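PDB 4OM9: serine protease pet from Escherichia coli, which is an autotransporter enterotoxin of enteroaggregative strains, a serine peptidase that probably cleaves host proteins such as alpha-fodrin. Local coordinates for residues G57-I62 with S78-Q83; F102-L107 with K248-L253; V515-A520 with K617-D622; I595-D600 with G643-E648. All coordinates share one frame; numbering follows the deposited sequence.

Interaction 1: G57-I62 with S78-Q83; sequences GAATSI and SSANYQ
A58 and A59 lay their methyl groups against the loop that carries S79 and A80, and no hydrogen bond links the two segments. At the tight end, A58 CB sits 3.2 Å from S79 O, a close carbon-to-oxygen approach, and also meets S79 CB at 4.1 Å. One residue on, A59 CB meets two groups, A80 CB at 4.1 Å and Q83 NE2 at 3.5 Å. Bonds at both ends hold the Q83 amide. Its NE2 gives a nearly straight bond to A80 O (2.9 Å, N-H...O angle 169°), arriving in the carbonyl plane on a lone pair, with the acceptor only 5° out of the amide plane. Q83 OE1 is bonded in turn to the hydroxyl of Y85, and these two bonds fix the amide's rotation. A80 O has a second donor in Q105 NE2. The loose side begins with S78, which is poorly ordered. N81 is partly exposed and Y82 exposed; Y82 turns its ring to N81 CB, 4.1 Å above one face, instead of to 57-62. Strands 60-63 and 82-85 are the outermost of a five-stranded antiparallel sheet, and the loops leading into them meet here, consistent with the N-terminal beta-barrel of a chymotrypsin-like (clan PA) protease domain.

Interaction 2: F102-L107 with K248-L253; sequences FSIQRL and KTTNEL
The F102 ring turns its edge to T250, with OG1 near the ring plane and 3.2 Å from CZ, while T249 CB approaches obliquely at 4.1 Å from CE2; V68 of strand 66-70 also touches the F102 side chain. This is a helix laid on a beta-sheet, consistent with the C-terminal helix that covers the first barrel in chymotrypsin-like proteases. The short axes of 102-107 and 248-253 pass 8.3 Å apart, at 23° to each other. I104 makes the largest share of the contact. Its CG1 lies anti to the backbone N (chi1 174°); CG2 packs on L253 CB at 3.6 Å, whereas CD1 ends against T250 CG2 at 3.8 Å, the I104 and T250 side chains crossing at about a right angle. The threonine hydroxyls do not bond across: T250 OG1 is bonded to the carbonyl of D246 and T249 OG1 to its carboxylate, although T250 OG1 still abuts the F102 edge. Of the R106 side chain, CB touches L253 CD2 (4.1 Å), while the guanidinium leads away to a salt bridge with D294 and a cation-pi contact with F257. Finally, L253 CD2 reaches over the strand backbone to lie 3.4 Å from I104 O.

Interaction 3: V515-A520 with K617-D622; sequences VMQGHA and KTAYID
Q517, at the break in strand 514-520 of the beta-helix, grips Y620 of the antiparallel strand pair 618-622 and 640-644, joining this pair to the wall of the solenoid. Y620 N donates to Q517 OE1 (2.7 Å, N-H...O angle 159°), entering in the carbonyl plane on a lone pair, and Q517 NE2 returns a bond of 2.8 Å to Y620 O. Chi1 of 67° puts Q517 CG between the backbone N and the carbonyl carbon, and the extended chain beyond carries the amide to Y620. NE2 also bonds G518 O at 2.9 Å and the carboxylate of D499; three acceptors thus surround two N-H groups, whose hydrogens must be shared. The same OE1 lies at the edge of the Y620 ring, in its plane, 3.4 Å from CD1. Apolar contacts flank this centre: V515 CG1 meets Y620 CE1 at 4.2 Å, and A520 CB meets I621 CG2 at 4.0 Å. A water donates to Y620 O (3.0 Å) and accepts from A520 N. The main-chain N-H and C=O of buried Y620 are both met by one side-chain amide. Since OE1 takes an N-H and NE2 faces acceptors, the chemistry implies one definite orientation of the amide.

Interaction 4: I595-D600 with G643-E648; sequences IARNAD and GDSIGE
R597 drives its guanidinium edge against S645: NH1 donates to S645 OG at 2.6 Å, with an N-H...O angle of 152° and the hydroxyl oxygen only 1° out of the guanidinium plane. On one face lies I646 O, 3.6 Å above the plane and offset toward the rim, with G647 CA beside it. The aliphatic part joins in as well, R597 CD lying 3.4 Å from S645 O. The second direct bond is main chain to main chain, N598 N to E648 O at 2.7 Å, and a water bridges R597 N to S645 O at 2.9 Å from each. In the next shell, N598 OD1 accepts a bond from R597 NE (3.0 Å, nearly straight at 165°) and lies in the guanidinium plane, so that the group is held by its edge at NE as well as at NH1. S645 OG is also bonded to L571 O, and W576 makes a cation-pi contact with R597. The backbone here is a type II beta turn from A596 to A599, closed by A599 N to A596 O at 3.3 Å, with R597 and N598 at its corners. N598 ND2 is tied to T578 of strand 576-583. The turn joins strand 592-595 to strand 599-608, while its partner connects strand 640-644 with strand 649-652, which runs parallel to 599-608 in the next layer of the beta-helix.

In the fold
From the N terminus, interaction 1 comes first and closes a short excursion containing strand 66-70. Interaction 2 follows in series and spans far more chain, bringing helix 247-255 back to strand 102-107 of the same sheet; Q105 links the two, whose centres lie 13 Å apart. Both belong to the protease domain. Interactions 3 and 4 lie on the beta-helix, with centres 7 Å apart, and cross: 3 closes a 96-residue span holding two helices, 4 a 42-residue span that includes strand 618-622. They share the sheet of strands 618-622 and 640-644, and backbone contacts of 515-520 with 595-600 join them directly. Interactions 1 and 3 do not touch; their nearest atoms are about 23 Å apart.

Interaction 1: G57-I62 with S78-Q83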
loop_
_atom_site.group_PDB
_atom_site.type_symbol
_atom_site.label_atom_id
_atom_site.label_comp_id
_atom_site.label_asym_id
_atom_site.label_seq_id
_atom_site.Cartn_x
_atom_site.Cartn_y
_atom_site.Cartn_z
ATOM N N GLY A 57 8.259 -20.846 21.570
ATOM C CA GLY A 57 9.675 -20.552 21.515
ATOM C C GLY A 57 10.643 -21.655 21.925
ATOM O O GLY A 57 11.840 -21.526 21.668
ATOM N N ALA A 58 10.155 -22.750 22.511
ATOM C CA ALA A 58 11.079 -23.694 23.109
ATOM C C ALA A 58 11.732 -24.636 22.087
ATOM O O ALA A 58 12.664 -25.369 22.421
ATOM C CB ALA A 58 10.386 -24.488 24.196
ATOM N N ALA A 59 11.280 -24.601 20.841
ATOM C CA ALA A 59 11.940 -25.406 19.821
ATOM C C ALA A 59 11.943 -24.667 18.502
ATOM O O ALA A 59 11.256 -23.678 18.356
ATOM C CB ALA A 59 11.250 -26.810 19.666
ATOM N N THR A 60 12.707 -25.182 17.546
ATOM C CA THR A 60 12.859 -24.588 16.231
ATOM C C THR A 60 12.710 -25.613 15.102
ATOM O O THR A 60 13.456 -26.598 15.064
ATOM C CB THR A 60 14.234 -23.933 16.086
ATOM O OG1 THR A 60 14.396 -22.961 17.116
ATOM C CG2 THR A 60 14.365 -23.269 14.728
ATOM N N SER A 61 11.806 -25.344 14.163
ATOM C CA SER A 61 11.621 -26.218 13.017
ATOM C C SER A 61 12.850 -26.224 12.127
ATOM O O SER A 61 13.473 -25.193 11.904
ATOM C CB SER A 61 10.399 -25.814 12.177
ATOM O OG SER A 61 10.461 -26.429 10.899
ATOM N N ILE A 62 13.166 -27.396 11.590
ATOM C CA ILE A 62 14.363 -27.584 10.786
ATOM C C ILE A 62 13.896 -28.068 9.397
ATOM O O ILE A 62 14.676 -28.447 8.520
ATOM C CB ILE A 62 15.348 -28.508 11.589
ATOM C CG1 ILE A 62 16.440 -27.642 12.180
ATOM C CG2 ILE A 62 15.931 -29.715 10.854
ATOM C CD1 ILE A 62 15.891 -26.739 13.205
ATOM N N SER A 78 6.307 -30.666 28.853
ATOM C CA SER A 78 6.565 -30.738 27.422
ATOM C C SER A 78 7.546 -29.651 26.998
ATOM O O SER A 78 8.703 -29.944 26.682
ATOM C CB SER A 78 5.280 -30.610 26.616
ATOM O OG SER A 78 5.581 -30.311 25.267
ATOM N N SER A 79 7.067 -28.404 26.988
ATOM C CA SER A 79 7.787 -27.251 26.444
ATOM C C SER A 79 8.131 -27.445 24.969
ATOM O O SER A 79 7.974 -26.517 24.174
ATOM C CB SER A 79 9.064 -26.965 27.238
ATOM O OG SER A 79 10.084 -27.890 26.905
ATOM N N ALA A 80 8.597 -28.643 24.611
ATOM C CA ALA A 80 9.012 -28.945 23.245
ATOM C C ALA A 80 8.462 -30.273 22.710
ATOM O O ALA A 80 8.646 -30.570 21.539
ATOM C CB ALA A 80 10.536 -28.936 23.148
ATOM N N ASN A 81 7.792 -31.062 23.545
ATOM C CA ASN A 81 7.141 -32.291 23.065
ATOM C C ASN A 81 5.862 -31.994 22.254
ATOM O O ASN A 81 5.442 -32.797 21.439
ATOM C CB ASN A 81 6.809 -33.235 24.240
ATOM C CG ASN A 81 8.036 -34.023 24.741
ATOM O OD1 ASN A 81 8.101 -35.248 24.593
ATOM N ND2 ASN A 81 9.005 -33.325 25.318
ATOM N N TYR A 82 5.247 -30.842 22.501
ATOM C CA TYR A 82 4.016 -30.435 21.833
ATOM C C TYR A 82 4.266 -29.094 21.153
ATOM O O TYR A 82 4.503 -28.089 21.811
ATOM C CB TYR A 82 2.857 -30.333 22.833
ATOM C CG TYR A 82 2.686 -31.570 23.698
ATOM C CD1 TYR A 82 2.864 -32.838 23.171
ATOM C CD2 TYR A 82 2.358 -31.464 25.046
ATOM C CE1 TYR A 82 2.711 -33.970 23.951
ATOM C CE2 TYR A 82 2.203 -32.587 25.837
ATOM C CZ TYR A 82 2.379 -33.842 25.285
ATOM O OH TYR A 82 2.228 -34.978 26.056
ATOM N N GLN A 83 4.252 -29.092 19.832
ATOM C CA GLN A 83 4.660 -27.912 19.092
ATOM C C GLN A 83 3.527 -27.346 18.261
ATOM O O GLN A 83 2.794 -28.083 17.581
ATOM C CB GLN A 83 5.861 -28.237 18.207
ATOM C CG GLN A 83 6.984 -28.841 19.005
ATOM C CD GLN A 83 8.265 -28.969 18.229
ATOM O OE1 GLN A 83 8.345 -28.575 17.062
ATOM N NE2 GLN A 83 9.286 -29.536 18.872
#

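Interaction 2: F102-L107 with K248-L253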
loop_
_atom_site.group_PDB
_atom_site.type_symbol
_atom_site.label_atom_id
_atom_site.label_comp_id
_atom_site.label_asym_id
_atom_site.label_seq_id
_atom_site.Cartn_x
_atom_site.Cartn_y
_atom_site.Cartn_z
ATOM N N PHE A 102 22.068 -31.902 23.204
ATOM C CA PHE A 102 21.463 -31.655 21.914
ATOM C C PHE A 102 20.270 -32.591 21.717
ATOM O O PHE A 102 20.294 -33.746 22.157
ATOM C CB PHE A 102 22.487 -31.833 20.794
ATOM C CG PHE A 102 21.899 -31.705 19.427
ATOM C CD1 PHE A 102 21.594 -30.451 18.899
ATOM C CD2 PHE A 102 21.622 -32.841 18.672
ATOM C CE1 PHE A 102 21.041 -30.326 17.640
ATOM C CE2 PHE A 102 21.060 -32.737 17.402
ATOM C CZ PHE A 102 20.756 -31.478 16.882
ATOM N N SER A 103 19.230 -32.088 21.052
ATOM C CA SER A 103 18.069 -32.902 20.735
ATOM C C SER A 103 17.536 -32.634 19.333
ATOM O O SER A 103 17.145 -31.517 19.018
ATOM C CB SER A 103 16.958 -32.677 21.757
ATOM O OG SER A 103 15.826 -33.488 21.441
ATOM N N ILE A 104 17.532 -33.674 18.502
ATOM C CA ILE A 104 16.872 -33.648 17.197
ATOM C C ILE A 104 15.593 -34.476 17.288
ATOM O O ILE A 104 15.592 -35.638 17.727
ATOM C CB ILE A 104 17.776 -34.166 16.060
ATOM C CG1 ILE A 104 16.994 -34.264 14.748
ATOM C CG2 ILE A 104 18.329 -35.509 16.389
ATOM C CD1 ILE A 104 16.506 -32.933 14.205
ATOM N N GLN A 105 14.503 -33.838 16.889
ATOM C CA GLN A 105 13.165 -34.346 17.092
ATOM C C GLN A 105 12.504 -34.725 15.773
ATOM O O GLN A 105 12.682 -34.042 14.750
ATOM C CB GLN A 105 12.291 -33.302 17.799
ATOM C CG GLN A 105 12.670 -32.956 19.235
ATOM C CD GLN A 105 11.781 -31.843 19.780
ATOM O OE1 GLN A 105 11.755 -30.734 19.240
ATOM N NE2 GLN A 105 11.029 -32.142 20.831
ATOM N N ARG A 106 11.738 -35.819 15.809
ATOM C CA ARG A 106 10.852 -36.178 14.718
ATOM C C ARG A 106 9.424 -35.888 15.157
ATOM O O ARG A 106 8.937 -36.466 16.136
ATOM C CB ARG A 106 11.003 -37.664 14.335
ATOM C CG ARG A 106 9.916 -38.196 13.377
ATOM C CD ARG A 106 10.250 -37.963 11.888
ATOM N NE ARG A 106 9.114 -38.311 11.037
ATOM C CZ ARG A 106 9.158 -38.510 9.719
ATOM N NH1 ARG A 106 10.298 -38.402 9.049
ATOM N NH2 ARG A 106 8.035 -38.819 9.066
ATOM N N LEU A 107 8.742 -35.025 14.422
ATOM C CA LEU A 107 7.364 -34.701 14.730
ATOM C C LEU A 107 6.419 -35.671 14.018
ATOM O O LEU A 107 6.767 -36.234 12.982
ATOM C CB LEU A 107 7.074 -33.250 14.339
ATOM C CG LEU A 107 7.840 -32.148 15.098
ATOM C CD1 LEU A 107 7.626 -30.786 14.453
ATOM C CD2 LEU A 107 7.447 -32.110 16.580
ATOM N N LYS A 248 25.656 -34.553 12.713
ATOM C CA LYS A 248 25.834 -35.984 12.780
ATOM C C LYS A 248 24.675 -36.673 13.484
ATOM O O LYS A 248 24.122 -37.642 12.975
ATOM C CB LYS A 248 27.149 -36.294 13.496
ATOM C CG LYS A 248 27.396 -37.761 13.762
ATOM C CD LYS A 248 28.660 -37.930 14.606
ATOM C CE LYS A 248 28.994 -39.392 14.791
ATOM N NZ LYS A 248 27.787 -40.166 15.223
ATOM N N THR A 249 24.313 -36.181 14.661
ATOM C CA THR A 249 23.207 -36.757 15.417
ATOM C C THR A 249 21.880 -36.471 14.713
ATOM O O THR A 249 20.986 -37.316 14.672
ATOM C CB THR A 249 23.167 -36.203 16.854
ATOM O OG1 THR A 249 24.443 -36.403 17.483
ATOM C CG2 THR A 249 22.075 -36.893 17.671
ATOM N N THR A 250 21.755 -35.264 14.162
ATOM C CA THR A 250 20.587 -34.916 13.367
ATOM C C THR A 250 20.391 -35.891 12.215
ATOM O O THR A 250 19.281 -36.370 11.970
ATOM C CB THR A 250 20.696 -33.495 12.788
ATOM O OG1 THR A 250 20.732 -32.553 13.865
ATOM C CG2 THR A 250 19.492 -33.182 11.875
ATOM N N ASN A 251 21.475 -36.184 11.507
ATOM C CA ASN A 251 21.387 -36.993 10.305
ATOM C C ASN A 251 21.134 -38.436 10.653
ATOM O O ASN A 251 20.483 -39.166 9.902
ATOM C CB ASN A 251 22.648 -36.838 9.460
ATOM C CG ASN A 251 22.661 -35.523 8.699
ATOM O OD1 ASN A 251 21.613 -34.885 8.530
ATOM N ND2 ASN A 251 23.835 -35.111 8.237
ATOM N N GLU A 252 21.598 -38.839 11.819
ATOM C CA GLU A 252 21.343 -40.200 12.258
ATOM C C GLU A 252 19.866 -40.361 12.599
ATOM O O GLU A 252 19.261 -41.368 12.269
ATOM C CB GLU A 252 22.251 -40.576 13.434
ATOM C CG GLU A 252 23.588 -41.140 12.947
ATOM C CD GLU A 252 24.713 -41.001 13.957
ATOM O OE1 GLU A 252 24.443 -40.603 15.111
ATOM O OE2 GLU A 252 25.878 -41.284 13.592
ATOM N N LEU A 253 19.268 -39.363 13.229
ATOM C CA LEU A 253 17.851 -39.477 13.501
ATOM C C LEU A 253 17.090 -39.527 12.184
ATOM O O LEU A 253 16.193 -40.337 12.042
ATOM C CB LEU A 253 17.331 -38.333 14.366
ATOM C CG LEU A 253 15.834 -38.588 14.573
ATOM C CD1 LEU A 253 15.582 -39.661 15.643
ATOM C CD2 LEU A 253 15.038 -37.318 14.837
#

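Interaction 3: V515-A520 with K617-D622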
loop_
_atom_site.group_PDB
_atom_site.type_symbol
_atom_site.label_atom_id
_atom_site.label_comp_id
_atom_site.label_asym_id
_atom_site.label_seq_id
_atom_site.Cartn_x
_atom_site.Cartn_y
_atom_site.Cartn_z
ATOM N N VAL A 515 -13.851 0.922 -0.705
ATOM C CA VAL A 515 -12.845 1.729 -0.032
ATOM C C VAL A 515 -11.468 1.197 -0.365
ATOM O O VAL A 515 -11.196 0.001 -0.203
ATOM C CB VAL A 515 -13.021 1.716 1.482
ATOM C CG1 VAL A 515 -11.839 2.389 2.148
ATOM C CG2 VAL A 515 -14.323 2.413 1.851
ATOM N N MET A 516 -10.628 2.076 -0.888
ATOM C CA MET A 516 -9.228 1.778 -1.096
ATOM C C MET A 516 -8.411 2.617 -0.112
ATOM O O MET A 516 -8.604 3.846 0.001
ATOM C CB MET A 516 -8.800 2.074 -2.537
ATOM C CG MET A 516 -9.556 1.328 -3.618
ATOM S SD MET A 516 -9.136 2.033 -5.226
ATOM C CE MET A 516 -10.147 1.051 -6.322
ATOM N N GLN A 517 -7.507 1.951 0.598
ATOM C CA GLN A 517 -6.678 2.603 1.604
ATOM C C GLN A 517 -5.398 1.833 1.825
ATOM O O GLN A 517 -5.303 0.658 1.445
ATOM C CB GLN A 517 -7.425 2.725 2.938
ATOM C CG GLN A 517 -7.697 1.369 3.597
ATOM C CD GLN A 517 -8.009 1.474 5.088
ATOM O OE1 GLN A 517 -9.004 2.086 5.493
ATOM N NE2 GLN A 517 -7.161 0.844 5.912
ATOM N N GLY A 518 -4.431 2.482 2.476
ATOM C CA GLY A 518 -3.223 1.801 2.903
ATOM C C GLY A 518 -3.474 0.856 4.074
ATOM O O GLY A 518 -4.592 0.735 4.582
ATOM N N HIS A 519 -2.422 0.189 4.523
ATOM C CA HIS A 519 -2.566 -0.752 5.626
ATOM C C HIS A 519 -1.748 -0.299 6.830
ATOM O O HIS A 519 -0.546 -0.003 6.719
ATOM C CB HIS A 519 -2.159 -2.177 5.189
ATOM C CG HIS A 519 -2.047 -3.152 6.324
ATOM N ND1 HIS A 519 -3.149 -3.652 6.995
ATOM C CD2 HIS A 519 -0.963 -3.724 6.907
ATOM C CE1 HIS A 519 -2.743 -4.475 7.946
ATOM N NE2 HIS A 519 -1.421 -4.539 7.911
ATOM N N ALA A 520 -2.414 -0.205 7.976
ATOM C CA ALA A 520 -1.736 0.184 9.205
ATOM C C ALA A 520 -0.813 -0.964 9.593
ATOM O O ALA A 520 -1.246 -2.126 9.677
ATOM C CB ALA A 520 -2.730 0.485 10.316
ATOM N N LYS A 617 -11.151 10.993 4.904
ATOM C CA LYS A 617 -10.506 11.048 6.211
ATOM C C LYS A 617 -10.714 9.789 7.020
ATOM O O LYS A 617 -10.028 9.564 8.018
ATOM C CB LYS A 617 -11.037 12.232 7.010
ATOM C CG LYS A 617 -12.306 11.913 7.780
ATOM C CD LYS A 617 -13.308 13.059 7.742
ATOM C CE LYS A 617 -12.664 14.390 8.096
ATOM N NZ LYS A 617 -13.556 15.524 7.712
ATOM N N THR A 618 -11.676 8.973 6.604
ATOM C CA THR A 618 -12.018 7.790 7.367
ATOM C C THR A 618 -11.193 6.601 6.908
ATOM O O THR A 618 -11.211 6.217 5.737
ATOM C CB THR A 618 -13.503 7.464 7.253
ATOM O OG1 THR A 618 -14.265 8.643 7.534
ATOM C CG2 THR A 618 -13.886 6.365 8.238
ATOM N N ALA A 619 -10.444 6.035 7.840
ATOM C CA ALA A 619 -9.646 4.855 7.548
ATOM C C ALA A 619 -10.081 3.711 8.452
ATOM O O ALA A 619 -10.666 3.931 9.515
ATOM C CB ALA A 619 -8.164 5.153 7.702
ATOM N N TYR A 620 -9.820 2.488 8.003
ATOM C CA TYR A 620 -10.265 1.299 8.720
ATOM C C TYR A 620 -9.094 0.444 9.179
ATOM O O TYR A 620 -8.107 0.283 8.469
ATOM C CB TYR A 620 -11.211 0.470 7.843
ATOM C CG TYR A 620 -12.425 1.268 7.386
ATOM C CD1 TYR A 620 -12.314 2.206 6.365
ATOM C CD2 TYR A 620 -13.673 1.092 7.985
ATOM C CE1 TYR A 620 -13.399 2.944 5.954
ATOM C CE2 TYR A 620 -14.767 1.829 7.574
ATOM C CZ TYR A 620 -14.620 2.748 6.553
ATOM O OH TYR A 620 -15.673 3.498 6.121
ATOM N N ILE A 621 -9.199 -0.098 10.380
ATOM C CA ILE A 621 -8.209 -1.069 10.830
ATOM C C ILE A 621 -8.913 -2.302 11.363
ATOM O O ILE A 621 -10.101 -2.251 11.728
ATOM C CB ILE A 621 -7.269 -0.500 11.913
ATOM C CG1 ILE A 621 -8.038 -0.172 13.189
ATOM C CG2 ILE A 621 -6.545 0.722 11.396
ATOM C CD1 ILE A 621 -7.140 0.275 14.362
ATOM N N ASP A 622 -8.150 -3.396 11.408
ATOM C CA ASP A 622 -8.626 -4.714 11.790
ATOM C C ASP A 622 -7.906 -5.090 13.074
ATOM O O ASP A 622 -6.690 -5.245 13.081
ATOM C CB ASP A 622 -8.355 -5.707 10.640
ATOM C CG ASP A 622 -8.676 -7.183 10.985
ATOM O OD1 ASP A 622 -9.308 -7.471 12.025
ATOM O OD2 ASP A 622 -8.299 -8.054 10.168
HETATM O O HOH W 1 -5.510 -1.105 7.937
#

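Interaction 4: I595-D600 with G643-E648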
loop_
_atom_site.group_PDB
_atom_site.type_symbol
_atom_site.label_atom_id
_atom_site.label_comp_id
_atom_site.label_asym_id
_atom_site.label_seq_id
_atom_site.Cartn_x
_atom_site.Cartn_y
_atom_site.Cartn_z
ATOM N N ILE A 595 -11.141 6.903 -1.526
ATOM C CA ILE A 595 -9.721 6.682 -1.488
ATOM C C ILE A 595 -9.243 7.381 -0.231
ATOM O O ILE A 595 -9.417 8.603 -0.078
ATOM C CB ILE A 595 -9.007 7.226 -2.729
ATOM C CG1 ILE A 595 -9.511 6.497 -3.974
ATOM C CG2 ILE A 595 -7.498 7.056 -2.583
ATOM C CD1 ILE A 595 -9.084 7.149 -5.268
ATOM N N ALA A 596 -8.676 6.589 0.677
ATOM C CA ALA A 596 -8.285 7.060 1.990
ATOM C C ALA A 596 -6.775 6.992 2.115
ATOM O O ALA A 596 -6.082 6.796 1.123
ATOM C CB ALA A 596 -8.962 6.244 3.085
ATOM N N ARG A 597 -6.279 7.184 3.329
ATOM C CA ARG A 597 -4.861 7.483 3.542
ATOM C C ARG A 597 -3.948 6.390 2.984
ATOM O O ARG A 597 -4.236 5.208 3.099
ATOM C CB ARG A 597 -4.581 7.707 5.033
ATOM C CG ARG A 597 -4.919 6.519 5.930
ATOM C CD ARG A 597 -4.242 6.668 7.291
ATOM N NE ARG A 597 -2.847 7.098 7.148
ATOM C CZ ARG A 597 -2.152 7.721 8.099
ATOM N NH1 ARG A 597 -2.722 7.976 9.267
ATOM N NH2 ARG A 597 -0.893 8.084 7.884
ATOM N N ASN A 598 -2.872 6.807 2.331
ATOM C CA ASN A 598 -1.868 5.879 1.821
ATOM C C ASN A 598 -2.372 4.892 0.759
ATOM O O ASN A 598 -1.815 3.814 0.604
ATOM C CB ASN A 598 -1.249 5.104 2.984
ATOM C CG ASN A 598 -0.484 5.997 3.919
ATOM O OD1 ASN A 598 -1.055 6.602 4.833
ATOM N ND2 ASN A 598 0.818 6.102 3.689
ATOM N N ALA A 599 -3.421 5.264 0.036
ATOM C CA ALA A 599 -3.730 4.604 -1.221
ATOM C C ALA A 599 -3.120 5.396 -2.380
ATOM O O ALA A 599 -3.195 6.623 -2.424
ATOM C CB ALA A 599 -5.238 4.452 -1.414
ATOM N N ASP A 600 -2.494 4.670 -3.293
ATOM C CA ASP A 600 -1.919 5.211 -4.505
ATOM C C ASP A 600 -2.734 4.611 -5.646
ATOM O O ASP A 600 -2.514 3.455 -6.026
ATOM C CB ASP A 600 -0.434 4.841 -4.590
ATOM C CG ASP A 600 0.282 5.465 -5.776
ATOM O OD1 ASP A 600 -0.273 5.530 -6.896
ATOM O OD2 ASP A 600 1.446 5.878 -5.583
ATOM N N GLY A 643 -12.118 5.545 12.002
ATOM C CA GLY A 643 -12.087 6.872 12.568
ATOM C C GLY A 643 -11.243 7.758 11.678
ATOM O O GLY A 643 -10.686 7.308 10.681
ATOM N N ASP A 644 -11.159 9.028 12.034
ATOM C CA ASP A 644 -10.313 9.947 11.313
ATOM C C ASP A 644 -8.858 9.500 11.358
ATOM O O ASP A 644 -8.322 9.159 12.423
ATOM C CB ASP A 644 -10.449 11.352 11.896
ATOM C CG ASP A 644 -11.846 11.923 11.722
ATOM O OD1 ASP A 644 -12.517 11.576 10.730
ATOM O OD2 ASP A 644 -12.278 12.721 12.580
ATOM N N SER A 645 -8.219 9.487 10.198
ATOM C CA SER A 645 -6.783 9.267 10.141
ATOM C C SER A 645 -6.297 9.822 8.834
ATOM O O SER A 645 -6.434 9.187 7.789
ATOM C CB SER A 645 -6.414 7.783 10.265
ATOM O OG SER A 645 -5.006 7.628 10.358
ATOM N N ILE A 646 -5.715 11.008 8.906
ATOM C CA ILE A 646 -5.404 11.781 7.720
ATOM C C ILE A 646 -3.978 11.488 7.288
ATOM O O ILE A 646 -3.071 11.457 8.111
ATOM C CB ILE A 646 -5.618 13.295 7.986
ATOM C CG1 ILE A 646 -7.073 13.539 8.397
ATOM C CG2 ILE A 646 -5.239 14.138 6.770
ATOM C CD1 ILE A 646 -7.241 14.469 9.585
ATOM N N GLY A 647 -3.804 11.235 5.995
ATOM C CA GLY A 647 -2.504 10.968 5.415
ATOM C C GLY A 647 -2.574 11.186 3.918
ATOM O O GLY A 647 -3.657 11.331 3.355
ATOM N N GLU A 648 -1.420 11.208 3.271
ATOM C CA GLU A 648 -1.342 11.434 1.838
ATOM C C GLU A 648 -2.091 10.373 1.036
ATOM O O GLU A 648 -2.044 9.190 1.369
ATOM C CB GLU A 648 0.119 11.475 1.420
ATOM C CG GLU A 648 0.374 11.338 -0.046
ATOM C CD GLU A 648 1.833 11.559 -0.380
ATOM O OE1 GLU A 648 2.364 12.651 -0.063
ATOM O OE2 GLU A 648 2.451 10.640 -0.949
HETATM O O HOH W 2 -7.871 8.173 5.526
#